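Local coordinates for protein TqaL (Neurospora crassa, PDB 7EEH) that belongs to the 2OG-Fe dioxygenase family of the cupin clan and binds an iron(III) ion in a fold built largely of antiparallel strands, at residues 74-79 with 116-121; 61-66 with 165-170; 90-95 with 299-304; 78-83 with 160-165. The protein carries 1 engineered substitution. All blocks are in the same frame, centred on the assembly; numbering follows the deposited sequence.

In the fold
All four contacts gather on one antiparallel sheet, in which strand 158-170 lies next to 74-84, then 89-92, then the short 304-306. Contact 4 joins the first two of these strands, and contact 3 joins the last two. Contact 1 adds the loop before helix 122-125 to strand 74-84, sharing N78 and G79 with contact 4. Contact 2 brings the 61-66 loop onto the far part of strand 158-170, about 9 Å from contact 1 and about 21 Å from contact 3, centre to centre. Along the chain, contacts 1 and 4 are nested within the loop that contact 2 closes, whereas contact 3 crosses them; two loops and the last strand are thereby bound to this part of the sheet.

Contact 1 (74-79 with 116-121); sequences RRSRNG and VFDEVQ
A single backbone bridge joins the two segments at N78 and E119, with N78 N donating to D118 O at 3.0 Å, nearly along the C=O axis, and V120 N donating to N78 O at 2.9 Å. R77 carries the main side-chain contact. Its CG is anti to the carbonyl carbon (chi1 -65°) and the chain runs extended to NE, so that NH1 reaches two carbonyl oxygens, E119 O at 2.9 Å and F117 O at 3.2 Å. Both oxygens are tilted out of the guanidinium plane, and both are met from above their carbonyl planes. E119 O is gripped a second time, by Q121 NE2 at 2.9 Å, while Q121 CG lies over one guanidinium face. In this way the loop leading into helix 122-125 is tied to strand 74-84 of the main cupin-clan sheet; R77 NE is held in turn by N64 O. The N78 amide and D118 carboxylate stand almost perpendicular, 88° between planes, and are bridged by two waters: one links N78 ND2 to D118 OD2 and S76 OG, the other links ND2 to D118 OD1. V120 CG2 packs on the strand backbone, 3.4 Å from N78 C.

Contact 2 (61-66 with 165-170); sequences VSNNLY and NLRTVT
N63 OD1 is held by two N-H groups of R167, from NH2 at 3.0 Å and from NH1 at 3.3 Å, an end-on grip in which both nitrogens converge on one oxygen. OD1 lies within 6° of the guanidinium plane. The NH1 bond uses a lone pair of the carbonyl, whereas NH2 comes from above the carbonyl plane; the amide and guanidinium planes are 66° apart. R167 starts anti to the backbone N and bends at chi3 (-62°), which turns its head back over the 3-10 segment 62-63. There S62 O sits above the centre of one guanidinium face, 3.6 Å from R167 CZ. Nearer the strand, L65 packs with both methyls: CD1 lies 3.8 Å from R167 CB, and CD2 rests 3.5 Å from N165 O. The contact thus seats the loop after helix 52-58 on strand 158-170 of the antiparallel sheet; L166, whose side chain starts out away from the loop, is about 10 Å from the iron ion. R167 NE completes a salt bridge to D270 of strand 267-277, adjacent in the sheet, so the guanidinium has one anionic partner and two neutral oxygens around it and is probably fully charged.

Contact 3 (90-95 with 299-304); sequences VRRLEF and EELPME
R91 and E304 lie side by side and point the same way, from an antiparallel non-hydrogen-bonded pair whose CA atoms are 4.1 Å apart. They form a salt bridge in which the arginine grips the carboxylate side-on, with R91 NE giving a nearly straight bond (174° at the hydrogen) to E304 OE1 at 3.0 Å and R91 NH2 reaching E304 OE2 at 3.2 Å. Although both oxygens lie near the guanidinium plane, the two flat groups are turned 56° apart, and the nitrogens therefore approach from above the carboxylate plane. R91 CG occupies the crowded position between the backbone N and carbonyl carbon, and a bend at chi3 (47°) swings the head alongside the glutamate. D84 binds the remaining R91 NH1, and S89 OG also hydrogen-bonds E304 OE2. This pairing docks strand 304-306, the outermost of the main sheet within this chain, against strand 89-92. One direct backbone bond follows, R92 N to M303 O at 2.9 Å; beyond it the spacing widens and a water accepts from M303 N and donates to R92 O. R92 CB meets the CB of selenomethionine M303 at 3.9 Å, while R92 CG lies 3.5 Å from L301 O. The R92 head continues to Q125 OE1 and V120 O, and M303 leads on into F130 and L134 of helix 128-141.

Contact 4 (78-83 with 160-165); sequences NGRFCF and VCTLFN
A side-chain CH group lies against an aromatic face here: N78 CB sits over the F164 ring, 3.7 Å from its centroid and only 16° off the normal, a CH-pi contact. The two side chains run side by side from a non-hydrogen-bonded pair. F164 CG is anti to the carbonyl carbon, beside the backbone N, and the ring presents one face to N78 on the neighbouring strand; the amide plane ends 29° from the ring plane. The F164 side chain is also about 10 Å from the iron ion. Beneath these side chains the strands are antiparallel at 152°, and hydrogen-bonded pairs alternate with non-hydrogen-bonded ones. G79 and L163 exchange two bonds, the straighter being L163 N to G79 O at 2.8 Å. F81 and C161 exchange two more, each 2.7 Å, F81 N to C161 O and C161 N to F81 O. This is an inner pairing of the main sheet, consistent with the double-stranded beta-helix of the cupin clan. On the face with C161 and L163, F81 turns its ring edge to the leucine, with F81 CE1 3.9 Å from L163 CB, and F83 CE2 rests 3.8 Å from C161 CB, the cysteine sulfur standing oblique to that ring. L134 and F130 of helix 128-141 pack on this face. R80, on the N78 side, sends its guanidinium to S294 O and E94 O. Backbone N-H and C=O groups of G79, F81, C161 and L163 thus satisfy one another in a buried setting, and the side chains on the two faces add mainly apolar and aromatic contacts.

Contact 1 (74-79 with 116-121)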
# COMPACT_ATOMS: atom_id res chain seq x y z
N ARG B 74 -20.98 -14.30 -35.17
CA ARG B 74 -19.97 -14.55 -34.15
C ARG B 74 -18.70 -15.14 -34.76
O ARG B 74 -18.74 -16.00 -35.64
CB ARG B 74 -20.50 -15.47 -33.05
CG ARG B 74 -20.77 -16.90 -33.47
CD ARG B 74 -21.21 -17.73 -32.30
NE ARG B 74 -20.11 -18.51 -31.76
CZ ARG B 74 -19.92 -18.73 -30.46
NH1 ARG B 74 -20.76 -18.21 -29.57
NH2 ARG B 74 -18.88 -19.45 -30.05
N ARG B 75 -17.56 -14.66 -34.27
CA ARG B 75 -16.25 -15.23 -34.54
C ARG B 75 -15.65 -15.65 -33.21
O ARG B 75 -15.82 -14.96 -32.20
CB ARG B 75 -15.35 -14.23 -35.27
CG ARG B 75 -15.81 -13.90 -36.70
CD ARG B 75 -15.80 -12.42 -36.99
NE ARG B 75 -16.61 -12.07 -38.17
CZ ARG B 75 -16.66 -10.85 -38.70
NH1 ARG B 75 -15.96 -9.86 -38.17
NH2 ARG B 75 -17.42 -10.63 -39.77
N SER B 76 -14.95 -16.78 -33.19
CA SER B 76 -14.58 -17.33 -31.90
C SER B 76 -13.42 -18.30 -32.04
O SER B 76 -13.15 -18.83 -33.12
CB SER B 76 -15.78 -18.03 -31.25
OG SER B 76 -15.75 -19.41 -31.52
N ARG B 77 -12.72 -18.49 -30.92
CA ARG B 77 -11.82 -19.61 -30.67
C ARG B 77 -12.05 -20.08 -29.25
O ARG B 77 -12.45 -19.29 -28.39
CB ARG B 77 -10.33 -19.25 -30.85
CG ARG B 77 -9.96 -18.88 -32.29
CD ARG B 77 -8.47 -18.74 -32.53
NE ARG B 77 -8.24 -18.54 -33.97
CZ ARG B 77 -8.10 -19.53 -34.84
NH1 ARG B 77 -8.13 -20.80 -34.43
NH2 ARG B 77 -7.92 -19.27 -36.13
N ASN B 78 -11.80 -21.36 -28.98
CA ASN B 78 -11.94 -21.83 -27.61
C ASN B 78 -10.86 -22.84 -27.27
O ASN B 78 -10.19 -23.40 -28.14
CB ASN B 78 -13.32 -22.45 -27.36
CG ASN B 78 -13.51 -23.74 -28.11
OD1 ASN B 78 -13.24 -24.82 -27.58
ND2 ASN B 78 -13.96 -23.64 -29.35
N GLY B 79 -10.69 -23.05 -25.97
CA GLY B 79 -9.74 -24.01 -25.46
C GLY B 79 -10.12 -24.43 -24.06
O GLY B 79 -10.72 -23.65 -23.30
N VAL B 116 -10.55 -29.90 -36.22
CA VAL B 116 -11.00 -28.72 -35.48
C VAL B 116 -10.09 -27.54 -35.81
O VAL B 116 -8.86 -27.64 -35.72
CB VAL B 116 -11.04 -29.00 -33.95
CG1 VAL B 116 -9.67 -29.41 -33.41
CG2 VAL B 116 -11.60 -27.82 -33.21
N PHE B 117 -10.69 -26.43 -36.22
CA PHE B 117 -9.94 -25.30 -36.74
C PHE B 117 -10.09 -24.03 -35.93
O PHE B 117 -9.45 -23.02 -36.26
CB PHE B 117 -10.36 -25.02 -38.19
CG PHE B 117 -10.24 -26.22 -39.08
CD1 PHE B 117 -9.00 -26.61 -39.57
CD2 PHE B 117 -11.35 -26.98 -39.39
CE1 PHE B 117 -8.88 -27.73 -40.38
CE2 PHE B 117 -11.23 -28.09 -40.21
CZ PHE B 117 -9.99 -28.46 -40.70
N ASP B 118 -10.91 -24.03 -34.88
CA ASP B 118 -11.15 -22.83 -34.08
C ASP B 118 -10.54 -22.98 -32.68
O ASP B 118 -11.09 -22.49 -31.69
CB ASP B 118 -12.65 -22.53 -34.01
CG ASP B 118 -13.46 -23.62 -33.29
OD1 ASP B 118 -12.91 -24.71 -33.05
OD2 ASP B 118 -14.64 -23.38 -32.94
N GLU B 119 -9.40 -23.65 -32.59
CA GLU B 119 -8.71 -23.81 -31.32
C GLU B 119 -8.00 -22.52 -30.92
O GLU B 119 -7.41 -21.85 -31.77
CB GLU B 119 -7.68 -24.93 -31.41
CG GLU B 119 -8.25 -26.32 -31.48
CD GLU B 119 -7.18 -27.37 -31.26
OE1 GLU B 119 -6.37 -27.60 -32.19
OE2 GLU B 119 -7.12 -27.92 -30.15
N VAL B 120 -8.07 -22.19 -29.63
CA VAL B 120 -7.26 -21.09 -29.10
C VAL B 120 -5.79 -21.37 -29.39
O VAL B 120 -5.30 -22.48 -29.19
CB VAL B 120 -7.52 -20.94 -27.59
CG1 VAL B 120 -6.32 -20.32 -26.90
CG2 VAL B 120 -8.79 -20.14 -27.34
N GLN B 121 -5.06 -20.34 -29.84
CA GLN B 121 -3.69 -20.49 -30.33
C GLN B 121 -2.68 -19.92 -29.34
O GLN B 121 -3.03 -19.28 -28.34
CB GLN B 121 -3.53 -19.83 -31.70
CG GLN B 121 -4.40 -20.46 -32.79
CD GLN B 121 -4.00 -21.91 -33.06
OE1 GLN B 121 -2.84 -22.19 -33.34
NE2 GLN B 121 -4.96 -22.83 -32.95
O HOH W 1 -14.86 -21.53 -30.82
O HOH W 2 -7.73 -21.58 -37.98
O HOH W 3 -13.23 -26.17 -30.91

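Contact 2 (61-66 with 165-170)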
# COMPACT_ATOMS: atom_id res chain seq x y z
N VAL B 61 -5.78 -9.67 -30.34
CA VAL B 61 -5.87 -11.10 -30.58
C VAL B 61 -7.24 -11.50 -31.14
O VAL B 61 -7.36 -12.49 -31.88
CB VAL B 61 -5.52 -11.88 -29.29
CG1 VAL B 61 -6.53 -11.58 -28.19
CG2 VAL B 61 -5.44 -13.37 -29.56
N SER B 62 -8.28 -10.73 -30.82
CA SER B 62 -9.62 -11.04 -31.30
C SER B 62 -9.75 -10.85 -32.81
O SER B 62 -10.76 -11.28 -33.39
CB SER B 62 -10.64 -10.16 -30.58
OG SER B 62 -10.68 -10.49 -29.19
N ASN B 63 -8.78 -10.19 -33.45
CA ASN B 63 -8.79 -10.02 -34.90
C ASN B 63 -8.52 -11.32 -35.65
O ASN B 63 -8.75 -11.37 -36.86
CB ASN B 63 -7.75 -8.97 -35.31
CG ASN B 63 -8.15 -7.55 -34.92
OD1 ASN B 63 -9.33 -7.22 -34.85
ND2 ASN B 63 -7.15 -6.70 -34.69
N ASN B 64 -8.03 -12.36 -34.96
CA ASN B 64 -7.62 -13.61 -35.59
C ASN B 64 -8.52 -14.78 -35.21
O ASN B 64 -8.09 -15.94 -35.28
CB ASN B 64 -6.17 -13.92 -35.22
CG ASN B 64 -5.21 -12.98 -35.87
OD1 ASN B 64 -5.50 -12.43 -36.93
ND2 ASN B 64 -4.04 -12.78 -35.25
N LEU B 65 -9.76 -14.49 -34.81
CA LEU B 65 -10.71 -15.52 -34.42
C LEU B 65 -11.27 -16.20 -35.67
O LEU B 65 -11.20 -15.66 -36.78
CB LEU B 65 -11.84 -14.91 -33.59
CG LEU B 65 -11.38 -14.23 -32.29
CD1 LEU B 65 -12.54 -13.49 -31.62
CD2 LEU B 65 -10.78 -15.26 -31.34
N TYR B 66 -11.80 -17.40 -35.47
CA TYR B 66 -12.28 -18.23 -36.58
C TYR B 66 -13.64 -17.75 -37.07
O TYR B 66 -14.48 -17.34 -36.27
CB TYR B 66 -12.36 -19.70 -36.17
CG TYR B 66 -12.39 -20.65 -37.35
CD1 TYR B 66 -11.23 -20.91 -38.08
CD2 TYR B 66 -13.57 -21.27 -37.75
CE1 TYR B 66 -11.25 -21.78 -39.17
CE2 TYR B 66 -13.59 -22.14 -38.85
CZ TYR B 66 -12.43 -22.39 -39.55
OH TYR B 66 -12.43 -23.26 -40.63
N ASN B 165 -12.73 -17.05 -26.61
CA ASN B 165 -12.41 -15.70 -27.06
C ASN B 165 -13.41 -15.40 -28.18
O ASN B 165 -13.41 -16.09 -29.20
CB ASN B 165 -10.96 -15.63 -27.52
CG ASN B 165 -10.53 -14.24 -27.91
OD1 ASN B 165 -11.30 -13.27 -27.85
ND2 ASN B 165 -9.28 -14.13 -28.30
N LEU B 166 -14.29 -14.43 -27.97
CA LEU B 166 -15.51 -14.30 -28.77
C LEU B 166 -15.70 -12.87 -29.24
O LEU B 166 -15.72 -11.94 -28.43
CB LEU B 166 -16.74 -14.76 -27.94
CG LEU B 166 -18.13 -14.42 -28.49
CD1 LEU B 166 -18.38 -15.15 -29.79
CD2 LEU B 166 -19.22 -14.75 -27.49
N ARG B 167 -15.85 -12.70 -30.55
CA ARG B 167 -16.25 -11.42 -31.13
C ARG B 167 -17.66 -11.57 -31.67
O ARG B 167 -17.90 -12.38 -32.57
CB ARG B 167 -15.28 -10.98 -32.23
CG ARG B 167 -15.86 -9.92 -33.17
CD ARG B 167 -14.79 -9.34 -34.09
NE ARG B 167 -13.74 -8.65 -33.34
CZ ARG B 167 -12.60 -8.22 -33.87
NH1 ARG B 167 -12.36 -8.38 -35.17
NH2 ARG B 167 -11.70 -7.62 -33.09
N THR B 168 -18.61 -10.82 -31.11
CA THR B 168 -19.96 -10.80 -31.65
C THR B 168 -20.06 -9.68 -32.68
O THR B 168 -19.33 -8.70 -32.62
CB THR B 168 -21.01 -10.61 -30.56
OG1 THR B 168 -20.85 -9.34 -29.93
CG2 THR B 168 -20.90 -11.72 -29.51
N VAL B 169 -20.97 -9.85 -33.65
CA VAL B 169 -21.11 -8.92 -34.76
C VAL B 169 -22.60 -8.60 -34.93
O VAL B 169 -23.42 -9.51 -35.07
CB VAL B 169 -20.54 -9.49 -36.07
CG1 VAL B 169 -20.63 -8.46 -37.19
CG2 VAL B 169 -19.10 -9.94 -35.88
N THR B 170 -22.93 -7.31 -34.90
CA THR B 170 -24.30 -6.82 -35.07
C THR B 170 -24.35 -6.03 -36.37
O THR B 170 -23.62 -5.04 -36.52
CB THR B 170 -24.74 -5.93 -33.90
OG1 THR B 170 -24.62 -6.65 -32.66
CG2 THR B 170 -26.19 -5.48 -34.08

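Contact 3 (90-95 with 299-304)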
# COMPACT_ATOMS: atom_id res chain seq x y z
N VAL B 90 -1.94 -24.22 -13.90
CA VAL B 90 -3.02 -24.32 -14.88
C VAL B 90 -2.39 -24.70 -16.21
O VAL B 90 -1.30 -24.22 -16.54
CB VAL B 90 -3.82 -23.00 -14.97
CG1 VAL B 90 -2.91 -21.85 -15.25
CG2 VAL B 90 -4.89 -23.09 -16.05
N ARG B 91 -3.04 -25.60 -16.95
CA ARG B 91 -2.45 -26.17 -18.15
C ARG B 91 -3.50 -26.27 -19.25
O ARG B 91 -4.70 -26.38 -18.97
CB ARG B 91 -1.84 -27.57 -17.88
CG ARG B 91 -2.84 -28.73 -17.91
CD ARG B 91 -2.16 -30.07 -17.60
NE ARG B 91 -1.30 -29.95 -16.43
CZ ARG B 91 -1.66 -30.33 -15.21
NH1 ARG B 91 -2.84 -30.89 -15.00
NH2 ARG B 91 -0.82 -30.14 -14.20
N ARG B 92 -3.04 -26.23 -20.49
CA ARG B 92 -3.92 -26.43 -21.63
C ARG B 92 -4.19 -27.91 -21.80
O ARG B 92 -3.27 -28.73 -21.78
CB ARG B 92 -3.27 -25.87 -22.90
CG ARG B 92 -4.08 -26.07 -24.17
CD ARG B 92 -5.31 -25.19 -24.17
NE ARG B 92 -6.08 -25.31 -25.40
CZ ARG B 92 -5.82 -24.60 -26.50
NH1 ARG B 92 -4.83 -23.72 -26.51
NH2 ARG B 92 -6.57 -24.76 -27.58
N LEU B 93 -5.46 -28.27 -21.96
CA LEU B 93 -5.87 -29.64 -22.20
C LEU B 93 -6.13 -29.88 -23.69
O LEU B 93 -6.38 -28.94 -24.45
CB LEU B 93 -7.14 -29.98 -21.42
CG LEU B 93 -7.11 -29.78 -19.91
CD1 LEU B 93 -8.48 -30.06 -19.35
CD2 LEU B 93 -6.07 -30.69 -19.30
N GLU B 94 -6.10 -31.15 -24.08
CA GLU B 94 -6.37 -31.53 -25.46
C GLU B 94 -7.81 -31.21 -25.84
O GLU B 94 -8.69 -31.09 -24.98
CB GLU B 94 -6.13 -33.03 -25.64
CG GLU B 94 -7.11 -33.88 -24.85
CD GLU B 94 -7.09 -35.35 -25.24
OE1 GLU B 94 -6.30 -35.71 -26.13
OE2 GLU B 94 -7.86 -36.13 -24.65
N PHE B 95 -8.03 -31.08 -27.15
CA PHE B 95 -9.39 -30.97 -27.65
C PHE B 95 -10.20 -32.19 -27.24
O PHE B 95 -9.71 -33.32 -27.29
CB PHE B 95 -9.40 -30.84 -29.18
CG PHE B 95 -10.78 -30.83 -29.76
CD1 PHE B 95 -11.56 -29.68 -29.70
CD2 PHE B 95 -11.32 -31.97 -30.35
CE1 PHE B 95 -12.84 -29.67 -30.22
CE2 PHE B 95 -12.60 -31.95 -30.87
CZ PHE B 95 -13.36 -30.80 -30.81
N GLU B 299 -1.21 -31.89 -26.88
CA GLU B 299 0.07 -32.38 -27.38
C GLU B 299 0.74 -31.35 -28.28
O GLU B 299 1.97 -31.21 -28.26
CB GLU B 299 -0.12 -33.70 -28.12
CG GLU B 299 -0.19 -34.91 -27.20
CD GLU B 299 1.01 -35.83 -27.37
OE1 GLU B 299 1.70 -35.71 -28.40
OE2 GLU B 299 1.26 -36.66 -26.47
N GLU B 300 -0.03 -30.62 -29.08
CA GLU B 300 0.58 -29.71 -30.04
C GLU B 300 0.55 -28.25 -29.60
O GLU B 300 1.37 -27.46 -30.08
CB GLU B 300 -0.10 -29.87 -31.41
CG GLU B 300 0.53 -29.02 -32.51
CD GLU B 300 -0.50 -28.30 -33.37
OE1 GLU B 300 -1.16 -28.96 -34.20
OE2 GLU B 300 -0.63 -27.06 -33.23
N LEU B 301 -0.34 -27.86 -28.69
CA LEU B 301 -0.40 -26.50 -28.16
C LEU B 301 -0.21 -26.51 -26.64
O LEU B 301 -1.05 -25.99 -25.89
CB LEU B 301 -1.72 -25.83 -28.54
CG LEU B 301 -1.94 -25.56 -30.02
CD1 LEU B 301 -3.43 -25.30 -30.32
CD2 LEU B 301 -1.10 -24.39 -30.47
N PRO B 302 0.89 -27.09 -26.15
CA PRO B 302 1.04 -27.24 -24.71
C PRO B 302 1.18 -25.89 -24.03
O PRO B 302 1.61 -24.91 -24.64
CB PRO B 302 2.33 -28.06 -24.58
CG PRO B 302 3.13 -27.61 -25.76
CD PRO B 302 2.13 -27.44 -26.87
N MSE B 303 0.79 -25.85 -22.76
CA MSE B 303 0.87 -24.64 -21.97
C MSE B 303 0.67 -25.00 -20.50
O MSE B 303 -0.24 -25.74 -20.15
CB MSE B 303 -0.17 -23.62 -22.44
CG MSE B 303 -0.03 -22.25 -21.83
SE MSE B 303 -1.17 -22.03 -20.25
CE MSE B 303 -2.08 -20.58 -20.86
N GLU B 304 1.55 -24.50 -19.64
CA GLU B 304 1.39 -24.72 -18.21
C GLU B 304 2.11 -23.61 -17.46
O GLU B 304 3.28 -23.34 -17.74
CB GLU B 304 1.92 -26.09 -17.79
CG GLU B 304 1.78 -26.35 -16.29
CD GLU B 304 1.58 -27.82 -15.96
OE1 GLU B 304 1.35 -28.63 -16.88
OE2 GLU B 304 1.62 -28.15 -14.76
O HOH W 4 -0.51 -28.36 -21.78

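Contact 4 (78-83 with 160-165)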
# COMPACT_ATOMS: atom_id res chain seq x y z
N ASN B 78 -11.80 -21.36 -28.98
CA ASN B 78 -11.94 -21.83 -27.61
C ASN B 78 -10.86 -22.84 -27.27
O ASN B 78 -10.19 -23.40 -28.14
CB ASN B 78 -13.32 -22.45 -27.36
CG ASN B 78 -13.51 -23.74 -28.11
OD1 ASN B 78 -13.24 -24.82 -27.58
ND2 ASN B 78 -13.96 -23.64 -29.35
N GLY B 79 -10.69 -23.05 -25.97
CA GLY B 79 -9.74 -24.01 -25.46
C GLY B 79 -10.12 -24.43 -24.06
O GLY B 79 -10.72 -23.65 -23.30
N ARG B 80 -9.78 -25.67 -23.71
CA ARG B 80 -10.02 -26.21 -22.38
C ARG B 80 -8.73 -26.09 -21.58
O ARG B 80 -7.65 -26.45 -22.07
CB ARG B 80 -10.45 -27.68 -22.44
CG ARG B 80 -11.82 -27.93 -23.05
CD ARG B 80 -12.00 -29.43 -23.35
NE ARG B 80 -12.01 -30.22 -22.13
CZ ARG B 80 -11.13 -31.16 -21.80
NH1 ARG B 80 -10.12 -31.49 -22.60
NH2 ARG B 80 -11.28 -31.77 -20.65
N PHE B 81 -8.86 -25.60 -20.35
CA PHE B 81 -7.75 -25.54 -19.41
C PHE B 81 -8.13 -26.28 -18.15
O PHE B 81 -9.31 -26.53 -17.88
CB PHE B 81 -7.37 -24.10 -19.08
CG PHE B 81 -6.94 -23.30 -20.28
CD1 PHE B 81 -7.88 -22.67 -21.08
CD2 PHE B 81 -5.60 -23.18 -20.61
CE1 PHE B 81 -7.49 -21.94 -22.19
CE2 PHE B 81 -5.20 -22.45 -21.72
CZ PHE B 81 -6.15 -21.83 -22.51
N CYS B 82 -7.12 -26.67 -17.39
CA CYS B 82 -7.28 -27.35 -16.11
C CYS B 82 -6.64 -26.51 -15.02
O CYS B 82 -5.45 -26.20 -15.09
CB CYS B 82 -6.65 -28.75 -16.15
SG CYS B 82 -6.62 -29.54 -14.53
N PHE B 83 -7.43 -26.12 -14.03
CA PHE B 83 -6.87 -25.63 -12.77
C PHE B 83 -6.53 -26.86 -11.93
O PHE B 83 -7.43 -27.56 -11.46
CB PHE B 83 -7.87 -24.72 -12.06
CG PHE B 83 -8.01 -23.35 -12.69
CD1 PHE B 83 -6.99 -22.42 -12.62
CD2 PHE B 83 -9.19 -22.98 -13.32
CE1 PHE B 83 -7.14 -21.16 -13.17
CE2 PHE B 83 -9.35 -21.73 -13.87
CZ PHE B 83 -8.32 -20.81 -13.80
N VAL B 160 -12.09 -27.94 -14.63
CA VAL B 160 -12.07 -27.73 -16.07
C VAL B 160 -12.50 -26.29 -16.32
O VAL B 160 -13.55 -25.87 -15.84
CB VAL B 160 -13.02 -28.69 -16.80
CG1 VAL B 160 -12.94 -28.47 -18.32
CG2 VAL B 160 -12.72 -30.12 -16.43
N CYS B 161 -11.69 -25.56 -17.08
CA CYS B 161 -12.02 -24.19 -17.45
C CYS B 161 -12.11 -24.15 -18.97
O CYS B 161 -11.09 -24.29 -19.66
CB CYS B 161 -10.99 -23.20 -16.93
SG CYS B 161 -11.29 -21.51 -17.52
N THR B 162 -13.32 -23.98 -19.49
CA THR B 162 -13.51 -23.80 -20.92
C THR B 162 -13.51 -22.31 -21.23
O THR B 162 -14.34 -21.56 -20.72
CB THR B 162 -14.82 -24.44 -21.41
OG1 THR B 162 -14.91 -25.77 -20.89
CG2 THR B 162 -14.81 -24.53 -22.93
N LEU B 163 -12.55 -21.88 -22.04
CA LEU B 163 -12.34 -20.47 -22.35
C LEU B 163 -12.70 -20.19 -23.80
O LEU B 163 -12.16 -20.82 -24.71
CB LEU B 163 -10.89 -20.07 -22.08
CG LEU B 163 -10.89 -18.57 -22.38
CD1 LEU B 163 -10.89 -17.68 -21.19
CD2 LEU B 163 -9.84 -18.19 -23.44
N PHE B 164 -13.60 -19.22 -24.02
CA PHE B 164 -13.93 -18.73 -25.35
C PHE B 164 -13.43 -17.30 -25.52
O PHE B 164 -13.71 -16.43 -24.69
CB PHE B 164 -15.44 -18.74 -25.61
CG PHE B 164 -16.01 -20.11 -25.82
CD1 PHE B 164 -16.23 -20.95 -24.75
CD2 PHE B 164 -16.34 -20.55 -27.10
CE1 PHE B 164 -16.76 -22.21 -24.94
CE2 PHE B 164 -16.86 -21.81 -27.29
CZ PHE B 164 -17.07 -22.64 -26.21
N ASN B 165 -12.73 -17.05 -26.61
CA ASN B 165 -12.41 -15.70 -27.06
C ASN B 165 -13.41 -15.40 -28.18
O ASN B 165 -13.41 -16.09 -29.20
CB ASN B 165 -10.96 -15.63 -27.52
CG ASN B 165 -10.53 -14.24 -27.91
OD1 ASN B 165 -11.30 -13.27 -27.85
ND2 ASN B 165 -9.28 -14.13 -28.30